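Local coordinates for MsStt7d protein (Micromonas, PDB 4IX3) that probably phosphorylates other proteins with ATP, this chain being the magnesium-binding catalytic domain of an algal state transition kinase homolog, at residues 168-171 with 172-175; 249-252 with 253-257. All coordinates share one frame; numbering follows the deposited sequence.

Interaction 1. Residues 168-171 with 172-175; sequences DVKP and ANLI. With MG (magnesium ion), chain E.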
loop_
_atom_site.group_PDB
_atom_site.type_symbol
_atom_site.label_atom_id
_atom_site.label_comp_id
_atom_site.label_asym_id
_atom_site.label_seq_id
_atom_site.Cartn_x
_atom_site.Cartn_y
_atom_site.Cartn_z
ATOM N N ASP B 168 11.183 -5.056 -8.257
ATOM C CA ASP B 168 11.304 -4.725 -6.824
ATOM C C ASP B 168 12.446 -5.482 -6.170
ATOM O O ASP B 168 12.333 -6.014 -5.068
ATOM C CB ASP B 168 9.964 -4.968 -6.080
ATOM C CG ASP B 168 9.856 -4.197 -4.761
ATOM O OD1 ASP B 168 10.696 -3.313 -4.513
ATOM O OD2 ASP B 168 8.938 -4.510 -3.961
ATOM N N VAL B 169 13.566 -5.493 -6.892
ATOM C CA VAL B 169 14.770 -6.130 -6.347
ATOM C C VAL B 169 15.324 -5.246 -5.226
ATOM O O VAL B 169 15.533 -4.022 -5.410
ATOM C CB VAL B 169 15.802 -6.322 -7.481
ATOM C CG1 VAL B 169 17.149 -6.752 -6.922
ATOM C CG2 VAL B 169 15.282 -7.327 -8.500
ATOM N N LYS B 170 15.597 -5.870 -4.090
ATOM C CA LYS B 170 16.154 -5.181 -2.935
ATOM C C LYS B 170 16.452 -6.244 -1.878
ATOM O O LYS B 170 15.888 -7.344 -1.947
ATOM C CB LYS B 170 15.222 -4.062 -2.364
ATOM C CG LYS B 170 13.819 -4.590 -2.018
ATOM C CD LYS B 170 12.925 -3.407 -1.703
ATOM C CE LYS B 170 11.507 -3.811 -1.322
ATOM N NZ LYS B 170 10.539 -2.773 -1.779
ATOM N N PRO B 171 17.271 -5.936 -0.874
ATOM C CA PRO B 171 17.556 -6.906 0.174
ATOM C C PRO B 171 16.310 -7.455 0.900
ATOM O O PRO B 171 16.277 -8.639 1.264
ATOM C CB PRO B 171 18.536 -6.153 1.086
ATOM C CG PRO B 171 19.264 -5.229 0.123
ATOM C CD PRO B 171 18.129 -4.724 -0.746
ATOM N N ALA B 172 15.260 -6.640 1.078
ATOM C CA ALA B 172 14.082 -7.104 1.794
ATOM C C ALA B 172 13.352 -8.170 0.972
ATOM O O ALA B 172 12.496 -8.862 1.532
ATOM C CB ALA B 172 13.100 -5.940 2.062
ATOM N N ASN B 173 13.604 -8.242 -0.339
ATOM C CA ASN B 173 12.962 -9.216 -1.227
ATOM C C ASN B 173 13.906 -10.384 -1.592
ATOM O O ASN B 173 13.644 -11.083 -2.576
ATOM C CB ASN B 173 12.379 -8.559 -2.477
ATOM C CG ASN B 173 11.028 -7.929 -2.209
ATOM O OD1 ASN B 173 10.374 -8.273 -1.222
ATOM N ND2 ASN B 173 10.628 -7.023 -3.078
ATOM N N LEU B 174 14.886 -10.634 -0.723
ATOM C CA LEU B 174 15.739 -11.816 -0.885
ATOM C C LEU B 174 15.693 -12.611 0.405
ATOM O O LEU B 174 15.706 -12.048 1.500
ATOM C CB LEU B 174 17.179 -11.361 -1.221
ATOM C CG LEU B 174 17.328 -10.783 -2.640
ATOM C CD1 LEU B 174 18.605 -9.927 -2.762
ATOM C CD2 LEU B 174 17.327 -11.909 -3.679
ATOM N N ILE B 175 15.731 -13.953 0.261
ATOM C CA ILE B 175 15.802 -14.875 1.376
ATOM C C ILE B 175 16.984 -15.812 1.103
ATOM O O ILE B 175 17.077 -16.354 -0.014
ATOM C CB ILE B 175 14.503 -15.720 1.546
ATOM C CG1 ILE B 175 13.297 -14.811 1.761
ATOM C CG2 ILE B 175 14.672 -16.722 2.662
ATOM C CD1 ILE B 175 12.001 -15.581 1.806
HETATM MG MG MG E . 7.043 -5.116 -3.644
HETATM O O HOH W 1 6.683 -5.217 -5.680
HETATM O O HOH W 2 5.080 -5.914 -3.367
HETATM O O HOH W 3 7.265 -5.139 -1.647
HETATM O O HOH W 4 6.337 -3.243 -3.620
#
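Asn173 points its amide back toward Asp168: Asn173 ND2 gives its N-H to the backbone O of Asp168 at 2.8 Å, almost straight at 167°, and lies in that carbonyl's plane. The oxygen also sits close to the plane of the Asn173 amide, so the bond helps fix the amide's rotation. The amide stands nearly perpendicular to the Asp168 carboxylate (89°), and ND2 adds a weak hydrogen bond to Asp188. Behind it the chain doubles back in a tight turn at Pro171 and Ala172. Asn173 N binds Lys170 O at 2.9 Å and Leu174 N binds Pro171 O at 3.1 Å, while CG and CD1 of Leu174 pack on Lys170 O. The buried Pro171 wedges between helices 119-125 and 246-261.

Lys170 crosses the Asn173 side chain at a slant. With CG set between its own backbone N and carbonyl carbon (chi1 55°), the chain extends past the amide, Lys170 CE 3.8 Å from Asn173 ND2, and bends only at its last torsion. There Lys170 NZ makes a salt bridge to the syn lone pair of Asp168 OD1 at 2.8 Å, with a weak bond to OD2 and a second salt bridge to Asp212. Replacing Lys170 with a methionine would probably leave Asp168 and Asp212 without their shared positive partner and the Asp168 carboxylate less firmly oriented.

The looser side is at the hydrated metal ion and at Ala172, which is partly exposed. Asp168 OD2 binds the magnesium ion at 2.0 Å, and four of the ion's six ligands are waters; Asp188 supplies the last. Asn173 has itself been seen binding magnesium in this protein, though not the ion present here. Aspartate, lysine and asparagine in this spacing mark the catalytic loop of the protein kinase fold, in its HRDxKPxN form.

Interaction 2. Residues 249-252 with 253-257; sequences DSWS and AGCVM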
loop_
_atom_site.group_PDB
_atom_site.type_symbol
_atom_site.label_atom_id
_atom_site.label_comp_id
_atom_site.label_asym_id
_atom_site.label_seq_id
_atom_site.Cartn_x
_atom_site.Cartn_y
_atom_site.Cartn_z
ATOM N N ASP B 249 16.109 -3.603 -13.321
ATOM C CA ASP B 249 16.605 -4.585 -12.359
ATOM C C ASP B 249 18.133 -4.515 -12.181
ATOM O O ASP B 249 18.627 -4.729 -11.087
ATOM C CB ASP B 249 16.248 -6.019 -12.766
ATOM C CG ASP B 249 14.772 -6.376 -12.552
ATOM O OD1 ASP B 249 14.061 -5.702 -11.762
ATOM O OD2 ASP B 249 14.372 -7.433 -13.114
ATOM N N SER B 250 18.843 -4.137 -13.242
ATOM C CA SER B 250 20.310 -3.984 -13.107
ATOM C C SER B 250 20.676 -2.902 -12.076
ATOM O O SER B 250 21.497 -3.120 -11.185
ATOM C CB SER B 250 20.916 -3.587 -14.434
ATOM O OG SER B 250 20.739 -4.627 -15.395
ATOM N N TRP B 251 19.962 -1.762 -12.135
ATOM C CA TRP B 251 20.226 -0.663 -11.171
ATOM C C TRP B 251 19.915 -1.121 -9.759
ATOM O O TRP B 251 20.705 -0.949 -8.835
ATOM C CB TRP B 251 19.359 0.520 -11.538
ATOM C CG TRP B 251 19.487 1.626 -10.523
ATOM C CD1 TRP B 251 18.785 1.771 -9.332
ATOM C CD2 TRP B 251 20.336 2.806 -10.635
ATOM N NE1 TRP B 251 19.214 2.873 -8.640
ATOM C CE2 TRP B 251 20.137 3.559 -9.396
ATOM C CE3 TRP B 251 21.277 3.261 -11.562
ATOM C CZ2 TRP B 251 20.808 4.755 -9.152
ATOM C CZ3 TRP B 251 21.968 4.445 -11.300
ATOM C CH2 TRP B 251 21.758 5.157 -10.096
ATOM N N SER B 252 18.754 -1.794 -9.556
ATOM C CA SER B 252 18.448 -2.285 -8.228
ATOM C C SER B 252 19.456 -3.315 -7.716
ATOM O O SER B 252 19.790 -3.289 -6.548
ATOM C CB SER B 252 17.063 -2.956 -8.231
ATOM O OG SER B 252 16.046 -2.085 -8.693
ATOM N N ALA B 253 19.954 -4.169 -8.619
ATOM C CA ALA B 253 20.966 -5.151 -8.217
ATOM C C ALA B 253 22.279 -4.414 -7.826
ATOM O O ALA B 253 22.944 -4.859 -6.896
ATOM C CB ALA B 253 21.246 -6.136 -9.338
ATOM N N GLY B 254 22.611 -3.308 -8.499
ATOM C CA GLY B 254 23.770 -2.495 -8.050
ATOM C C GLY B 254 23.591 -1.904 -6.658
ATOM O O GLY B 254 24.501 -1.961 -5.850
ATOM N N CYS B 255 22.350 -1.509 -6.332
ATOM C CA CYS B 255 22.064 -1.094 -4.972
ATOM C C CYS B 255 22.244 -2.195 -3.970
ATOM O O CYS B 255 22.792 -1.974 -2.900
ATOM C CB CYS B 255 20.633 -0.530 -4.876
ATOM S SG CYS B 255 20.330 1.011 -5.793
ATOM N N VAL B 256 21.745 -3.407 -4.301
ATOM C CA VAL B 256 21.953 -4.542 -3.392
ATOM C C VAL B 256 23.473 -4.731 -3.203
ATOM O O VAL B 256 23.901 -4.958 -2.078
ATOM C CB VAL B 256 21.352 -5.831 -4.010
ATOM C CG1 VAL B 256 21.738 -7.083 -3.217
ATOM C CG2 VAL B 256 19.821 -5.711 -4.073
ATOM N N MET B 257 24.233 -4.717 -4.290
ATOM C CA MET B 257 25.668 -4.908 -4.181
ATOM C C MET B 257 26.349 -3.878 -3.267
ATOM O O MET B 257 27.184 -4.257 -2.425
ATOM C CB MET B 257 26.293 -4.818 -5.548
ATOM C CG MET B 257 27.815 -5.019 -5.490
ATOM S SD MET B 257 28.469 -5.490 -7.071
ATOM C CE MET B 257 30.239 -5.447 -6.694
#
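Cys255 lies one helical turn beyond Trp251, and its sulfur comes up obliquely to the indole in a sulfur-aromatic contact. Cys255 SG is 3.6 Å from Trp251 NE1 and 4.3 Å from the centroid of the five-membered ring, 44° off the ring normal. The indole reaches this place because Trp251 CG is anti to the backbone N (chi1 175°). Beneath the pair, Cys255 N bonds to Trp251 O at 3.0 Å, and three more i to i+4 bonds tie 249-252 to 253-257; Val256 CG2 rests 3.5 Å from Ser252 O.

The sequence DSWSAG fits the DxWSxG motif of the kinase F-helix, here helix 246-261, the buried centre of the large lobe. Its Asp249 points away from this turn toward the catalytic loop: OD1 accepts the backbone N-H of Arg167, while OD2 takes that of His166 and a bond from His160. Ser252 OG is held by Tyr215 O, and Ser250 OG by Ala327 O. Farther out, Tyr278 and Leu275 of helix 268-280 pack on Trp251 and Cys255 respectively, and Met319, from a loop, also meets the indole.

In the fold
Interaction 1 comes first along the chain, in the loop leading into strand 174-177 and the first two residues of that strand; interaction 2 follows some 75 residues later, wholly within helix 246-261. Their centres are nevertheless only 10 Å apart, and the two touch directly in the large lobe. Val169 O meets Ser252 CB at 3.4 Å, Val169 CG2 leans on the Asp249 carboxylate, and Val256 CG2 packs against both Lys170 CA and Pro171 CD. The face of the loop turned from the magnesium ion therefore rests on the helix. Helix 141-161 touches both, through Val169 of the loop, Leu174 at the start of the strand, and Asp249 and Ala253 of the helix, so the metal-binding loop is seated on the helical core.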